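PDB 2IBP: citrate synthase from Pyrobaculum aerophilum, which probably catalyses the condensation of oxaloacetate with acetyl-CoA and water to give citrate and CoA, a step of the tricarboxylic acid cycle. Local coordinates for residues K88-L93 with A147-E152. Numbering follows the deposited sequence.
Sequences KKYREL and AYRIAE
Glu152 OE1 is gripped by a water and by Arg86, at the place where Glu152 meets Tyr90. The bridging water donates to Glu152 OE1, with its oxygen 2.6 Å from that atom, and Arg86 of helix 77-90 forms a salt bridge to it. The same water oxygen lies 2.7 Å from Tyr90 OH, so it links the phenol to the carboxylate. No direct hydrogen bond joins the two segments. The other carboxylate oxygen, Glu152 OE2, is held by the hydroxyl of Tyr71. With both oxygens engaged, the carboxylate is probably held in its rotation.

The Tyr90 ring reaches across from helix 77-90 to helix 141-169. Its CB points toward 147-152; with CG anti to the carbonyl carbon (chi1 -59°), the ring edge comes to Glu152. Glu152 OE1 sits at that edge, near the ring plane, 3.6 Å from Tyr90 CE2. The ring and carboxylate planes are turned 49° apart. Higher on the same side chain, Glu152 CB packs 3.9 Å from Tyr90 CE2. The ring also rests on Lys153 and Ala156, farther along that helix.

Arg149 meets the phenol with its aliphatic part. Its CG is 3.2 Å from Tyr90 OH, a close carbon-oxygen approach. The Arg149 chain runs at about a right angle to the tyrosine. It bends at chi3 (-49°) beyond the carbons that meet the phenol, and its guanidinium goes to Asp126 in a salt bridge.

A phenylalanine in place of Tyr90 would probably keep the ring packing but leave the water without its phenol partner, weakening the link to Glu152.

The contact joins two helices of the mainly helical citrate synthase fold, away from the predicted active-site residues His289 and Asp346. The salt bridge with Arg86 and the bonds from neutral groups are consistent with a Glu152 that stays ionised although buried.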
loop_
_atom_site.group_PDB
_atom_site.type_symbol
_atom_site.label_atom_id
_atom_site.label_comp_id
_atom_site.label_asym_id
_atom_site.label_seq_id
_atom_site.Cartn_x
_atom_site.Cartn_y
_atom_site.Cartn_z
ATOM N N LYS A 88 -9.112 25.071 5.370
ATOM C CA LYS A 88 -10.323 25.131 6.181
ATOM C C LYS A 88 -11.538 24.622 5.413
ATOM O O LYS A 88 -12.384 23.920 5.972
ATOM C CB LYS A 88 -10.543 26.544 6.704
ATOM C CG LYS A 88 -9.639 26.885 7.841
ATOM C CD LYS A 88 -9.730 28.337 8.235
ATOM C CE LYS A 88 -8.925 28.590 9.478
ATOM N NZ LYS A 88 -9.040 29.998 9.919
ATOM N N LYS A 89 -11.652 25.020 4.144
ATOM C CA LYS A 89 -12.745 24.590 3.285
ATOM C C LYS A 89 -12.683 23.071 3.060
ATOM O O LYS A 89 -13.713 22.407 2.964
ATOM C CB LYS A 89 -12.654 25.289 1.928
ATOM C CG LYS A 89 -13.800 24.972 0.984
ATOM C CD LYS A 89 -13.651 25.702 -0.354
ATOM C CE LYS A 89 -12.423 25.217 -1.128
ATOM N NZ LYS A 89 -12.326 25.835 -2.484
ATOM N N TYR A 90 -11.474 22.536 2.989
ATOM C CA TYR A 90 -11.309 21.113 2.726
ATOM C C TYR A 90 -11.503 20.203 3.919
ATOM O O TYR A 90 -11.620 18.993 3.745
ATOM C CB TYR A 90 -9.917 20.820 2.178
ATOM C CG TYR A 90 -9.569 21.523 0.903
ATOM C CD1 TYR A 90 -10.518 21.724 -0.083
ATOM C CD2 TYR A 90 -8.252 21.817 0.615
ATOM C CE1 TYR A 90 -10.171 22.351 -1.269
ATOM C CE2 TYR A 90 -7.890 22.398 -0.568
ATOM C CZ TYR A 90 -8.846 22.656 -1.507
ATOM O OH TYR A 90 -8.466 23.263 -2.675
ATOM N N ARG A 91 -11.533 20.749 5.128
ATOM C CA ARG A 91 -11.622 19.901 6.319
ATOM C C ARG A 91 -12.804 18.957 6.343
ATOM O O ARG A 91 -12.690 17.830 6.831
ATOM C CB ARG A 91 -11.671 20.745 7.589
ATOM C CG ARG A 91 -10.427 21.498 7.857
ATOM C CD ARG A 91 -10.633 22.369 9.066
ATOM N NE ARG A 91 -9.439 23.134 9.380
ATOM C CZ ARG A 91 -9.393 24.101 10.292
ATOM N NH1 ARG A 91 -10.498 24.481 10.914
ATOM N NH2 ARG A 91 -8.259 24.719 10.533
ATOM N N GLU A 92 -13.964 19.411 5.898
ATOM C CA GLU A 92 -15.169 18.595 5.986
ATOM C C GLU A 92 -15.102 17.430 5.013
ATOM O O GLU A 92 -14.496 17.543 3.945
ATOM C CB GLU A 92 -16.419 19.427 5.724
ATOM C CG GLU A 92 -17.733 18.690 5.915
ATOM C CD GLU A 92 -17.922 18.089 7.300
ATOM O OE1 GLU A 92 -18.631 18.705 8.123
ATOM O OE2 GLU A 92 -17.330 17.030 7.591
ATOM N N LEU A 93 -15.676 16.307 5.426
ATOM C CA LEU A 93 -15.663 15.111 4.623
ATOM C C LEU A 93 -16.961 14.979 3.849
ATOM O O LEU A 93 -18.008 15.512 4.234
ATOM C CB LEU A 93 -15.474 13.885 5.524
ATOM C CG LEU A 93 -14.238 13.922 6.409
ATOM C CD1 LEU A 93 -14.246 12.725 7.393
ATOM C CD2 LEU A 93 -12.965 13.973 5.565
ATOM N N ALA A 147 -3.149 17.807 -8.637
ATOM C CA ALA A 147 -2.394 16.985 -7.683
ATOM C C ALA A 147 -2.128 17.764 -6.385
ATOM O O ALA A 147 -2.262 17.233 -5.289
ATOM C CB ALA A 147 -1.087 16.490 -8.301
ATOM N N TYR A 148 -1.753 19.031 -6.502
ATOM C CA TYR A 148 -1.475 19.828 -5.300
ATOM C C TYR A 148 -2.755 20.128 -4.533
ATOM O O TYR A 148 -2.769 20.134 -3.289
ATOM C CB TYR A 148 -0.687 21.085 -5.651
ATOM C CG TYR A 148 0.785 20.784 -5.826
ATOM C CD1 TYR A 148 1.270 20.203 -6.993
ATOM C CD2 TYR A 148 1.667 20.947 -4.769
ATOM C CE1 TYR A 148 2.611 19.865 -7.124
ATOM C CE2 TYR A 148 3.010 20.629 -4.886
ATOM C CZ TYR A 148 3.480 20.079 -6.059
ATOM O OH TYR A 148 4.819 19.760 -6.170
ATOM N N ARG A 149 -3.843 20.364 -5.253
ATOM C CA ARG A 149 -5.144 20.574 -4.621
ATOM C C ARG A 149 -5.499 19.322 -3.797
ATOM O O ARG A 149 -5.942 19.411 -2.655
ATOM C CB ARG A 149 -6.213 20.831 -5.689
ATOM C CG ARG A 149 -7.474 21.557 -5.228
ATOM C CD ARG A 149 -8.406 21.855 -6.429
ATOM N NE ARG A 149 -7.682 22.479 -7.539
ATOM C CZ ARG A 149 -8.125 22.555 -8.793
ATOM N NH1 ARG A 149 -9.299 22.032 -9.135
ATOM N NH2 ARG A 149 -7.371 23.127 -9.724
ATOM N N ILE A 150 -5.317 18.151 -4.406
ATOM C CA ILE A 150 -5.624 16.875 -3.747
ATOM C C ILE A 150 -4.738 16.651 -2.535
ATOM O O ILE A 150 -5.206 16.182 -1.481
ATOM C CB ILE A 150 -5.529 15.699 -4.739
ATOM C CG1 ILE A 150 -6.598 15.876 -5.827
ATOM C CG2 ILE A 150 -5.687 14.352 -4.007
ATOM C CD1 ILE A 150 -6.348 15.098 -7.119
ATOM N N ALA A 151 -3.456 16.952 -2.690
ATOM C CA ALA A 151 -2.494 16.845 -1.588
ATOM C C ALA A 151 -2.953 17.715 -0.408
ATOM O O ALA A 151 -2.985 17.254 0.741
ATOM C CB ALA A 151 -1.093 17.224 -2.042
ATOM N N GLU A 152 -3.369 18.949 -0.686
ATOM C CA GLU A 152 -3.888 19.826 0.368
ATOM C C GLU A 152 -5.126 19.230 1.053
ATOM O O GLU A 152 -5.250 19.255 2.269
ATOM C CB GLU A 152 -4.236 21.207 -0.205
ATOM C CG GLU A 152 -3.043 21.983 -0.635
ATOM C CD GLU A 152 -3.381 23.383 -1.109
ATOM O OE1 GLU A 152 -4.580 23.759 -1.123
ATOM O OE2 GLU A 152 -2.426 24.119 -1.417
HETATM O O HOH W 1 -5.846 23.704 -3.340
#